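Local coordinates for actin-related protein 8 (Homo sapiens, PDB 4FO0) that binds ATP with low basal ATPase activity, does not polymerise, and is a proposed core subunit of the INO80 chromatin-remodelling complex, at residues A[177-182]-A[220-225]. Numbering follows the deposited sequence.
Sequences IEVIWS and MILMKM
Met220 reaches into the angle between Ile177, Glu178 and Trp181, where the axes of segments 177-182 and 220-225, on helices 170-187 and 211-225, come within 11.6 Å and cross at -85°. With CG anti to the backbone N (chi1 -179°), its chain runs out to the neighbouring helix: SD sits 3.6 Å from Glu178 CB, and the bend at chi3 (49°) turns CE to Trp181 CZ3, also 3.6 Å away. That methyl comes in obliquely to the indole and also touches Ile177 CG2, the branch that covers one face of the ring. Ile221 adds CD1 at the ring edge, near its plane, 3.8 Å from Trp181 CZ3; on the pyrrole side, NE1 is hydrogen-bonded to His42. At Lys224 the aliphatic root makes the contact, CB lying 3.5 Å from Glu178 OE1. The two chains run roughly perpendicular, and at 5.1 Å Lys224 NZ and Glu178 OE1 are too far apart for a salt bridge, though their opposite charges probably attract at longer range. Met225 runs antiparallel to the Glu178 chain and sets CE 3.8 Å from Trp181 CB and beside Ser182 OG. That hydroxyl donates to Glu178 O, which also accepts from Ser182 N on the opposite face of its carbonyl plane. Replacing Glu178 with an alanine would probably uncover the flanks of Lys224 and Met225 and leave the lysine without its nearby opposite charge. Helix 211-225 links parallel strands 200-205 and 229-234 in a beta-alpha-beta crossover of the actin fold, and this contact packs it against helix 170-187. No hydrogen bond joins the two segments; van der Waals packing of methionine, isoleucine, tryptophan and the aliphatic part of Glu178 does, with, probably, a longer-range glutamate-lysine attraction at the more exposed margin.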
loop_
_atom_site.group_PDB
_atom_site.type_symbol
_atom_site.label_atom_id
_atom_site.label_comp_id
_atom_site.label_asym_id
_atom_site.label_seq_id
_atom_site.Cartn_x
_atom_site.Cartn_y
_atom_site.Cartn_z
ATOM N N ILE A 177 11.656 7.046 11.612
ATOM C CA ILE A 177 11.806 5.681 11.124
ATOM C C ILE A 177 12.498 4.839 12.170
ATOM O O ILE A 177 12.025 3.762 12.519
ATOM C CB ILE A 177 12.633 5.605 9.839
ATOM C CG1 ILE A 177 11.929 6.381 8.734
ATOM C CG2 ILE A 177 12.843 4.141 9.409
ATOM C CD1 ILE A 177 10.531 5.966 8.582
ATOM N N GLU A 178 13.615 5.342 12.680
ATOM C CA GLU A 178 14.393 4.579 13.635
ATOM C C GLU A 178 13.585 4.273 14.884
ATOM O O GLU A 178 13.575 3.145 15.368
ATOM C CB GLU A 178 15.676 5.298 14.011
ATOM C CG GLU A 178 16.380 4.625 15.174
ATOM C CD GLU A 178 17.823 5.056 15.329
ATOM O OE1 GLU A 178 18.223 6.047 14.674
ATOM O OE2 GLU A 178 18.557 4.397 16.102
ATOM N N VAL A 179 12.903 5.276 15.408
ATOM C CA VAL A 179 12.059 5.044 16.564
ATOM C C VAL A 179 10.965 4.013 16.259
ATOM O O VAL A 179 10.744 3.083 17.039
ATOM C CB VAL A 179 11.452 6.346 17.090
ATOM C CG1 VAL A 179 10.425 6.062 18.182
ATOM C CG2 VAL A 179 12.552 7.246 17.615
ATOM N N ILE A 180 10.286 4.166 15.127
ATOM C CA ILE A 180 9.241 3.218 14.766
ATOM C C ILE A 180 9.797 1.796 14.581
ATOM O O ILE A 180 9.255 0.837 15.129
ATOM C CB ILE A 180 8.476 3.664 13.512
ATOM C CG1 ILE A 180 7.758 4.992 13.760
ATOM C CG2 ILE A 180 7.457 2.607 13.094
ATOM C CD1 ILE A 180 7.122 5.572 12.497
ATOM N N TRP A 181 10.878 1.661 13.822
ATOM C CA TRP A 181 11.454 0.349 13.577
ATOM C C TRP A 181 12.033 -0.276 14.833
ATOM O O TRP A 181 11.872 -1.466 15.060
ATOM C CB TRP A 181 12.509 0.386 12.468
ATOM C CG TRP A 181 11.915 0.709 11.150
ATOM C CD1 TRP A 181 10.620 1.069 10.911
ATOM C CD2 TRP A 181 12.578 0.725 9.880
ATOM N NE1 TRP A 181 10.434 1.305 9.577
ATOM C CE2 TRP A 181 11.620 1.106 8.919
ATOM C CE3 TRP A 181 13.886 0.462 9.463
ATOM C CZ2 TRP A 181 11.929 1.225 7.562
ATOM C CZ3 TRP A 181 14.190 0.571 8.120
ATOM C CH2 TRP A 181 13.217 0.954 7.182
ATOM N N SER A 182 12.702 0.523 15.653
ATOM C CA SER A 182 13.280 -0.009 16.876
ATOM C C SER A 182 12.198 -0.486 17.839
ATOM O O SER A 182 12.292 -1.580 18.397
ATOM C CB SER A 182 14.166 1.033 17.523
ATOM O OG SER A 182 15.086 1.501 16.554
ATOM N N MET A 220 21.373 4.143 8.610
ATOM C CA MET A 220 20.618 4.043 9.835
ATOM C C MET A 220 20.660 2.607 10.363
ATOM O O MET A 220 20.967 2.382 11.531
ATOM C CB MET A 220 19.177 4.521 9.626
ATOM C CG MET A 220 18.365 4.446 10.889
ATOM S SD MET A 220 16.594 4.338 10.642
ATOM C CE MET A 220 16.452 3.018 9.436
ATOM N N ILE A 221 20.349 1.641 9.504
ATOM C CA ILE A 221 20.369 0.232 9.901
ATOM C C ILE A 221 21.701 -0.202 10.519
ATOM O O ILE A 221 21.747 -0.786 11.603
ATOM C CB ILE A 221 20.127 -0.698 8.705
ATOM C CG1 ILE A 221 18.757 -0.440 8.089
ATOM C CG2 ILE A 221 20.226 -2.129 9.159
ATOM C CD1 ILE A 221 17.661 -0.569 9.088
ATOM N N LEU A 222 22.787 0.077 9.806
ATOM C CA LEU A 222 24.108 -0.374 10.210
ATOM C C LEU A 222 24.702 0.447 11.356
ATOM O O LEU A 222 25.113 -0.106 12.381
ATOM C CB LEU A 222 25.050 -0.375 8.999
ATOM C CG LEU A 222 24.676 -1.403 7.931
ATOM C CD1 LEU A 222 25.652 -1.350 6.790
ATOM C CD2 LEU A 222 24.627 -2.800 8.529
ATOM N N MET A 223 24.726 1.766 11.186
ATOM C CA MET A 223 25.399 2.651 12.131
ATOM C C MET A 223 24.561 3.046 13.353
ATOM O O MET A 223 25.060 3.060 14.470
ATOM C CB MET A 223 25.919 3.913 11.421
ATOM C CG MET A 223 26.964 3.670 10.332
ATOM S SD MET A 223 28.352 2.595 10.811
ATOM C CE MET A 223 27.551 0.999 10.753
ATOM N N LYS A 224 23.298 3.382 13.147
ATOM C CA LYS A 224 22.476 3.890 14.243
ATOM C C LYS A 224 21.788 2.771 15.030
ATOM O O LYS A 224 21.665 2.843 16.242
ATOM C CB LYS A 224 21.422 4.866 13.709
ATOM C CG LYS A 224 21.981 6.117 13.080
ATOM C CD LYS A 224 22.107 7.224 14.112
ATOM C CE LYS A 224 22.565 8.523 13.470
ATOM N NZ LYS A 224 21.673 8.931 12.343
ATOM N N MET A 225 21.320 1.742 14.338
ATOM C CA MET A 225 20.550 0.705 15.005
ATOM C C MET A 225 21.427 -0.470 15.452
ATOM O O MET A 225 21.123 -1.131 16.448
ATOM C CB MET A 225 19.418 0.216 14.112
ATOM C CG MET A 225 18.204 1.115 14.094
ATOM S SD MET A 225 17.000 0.490 12.912
ATOM C CE MET A 225 15.897 -0.441 13.962
#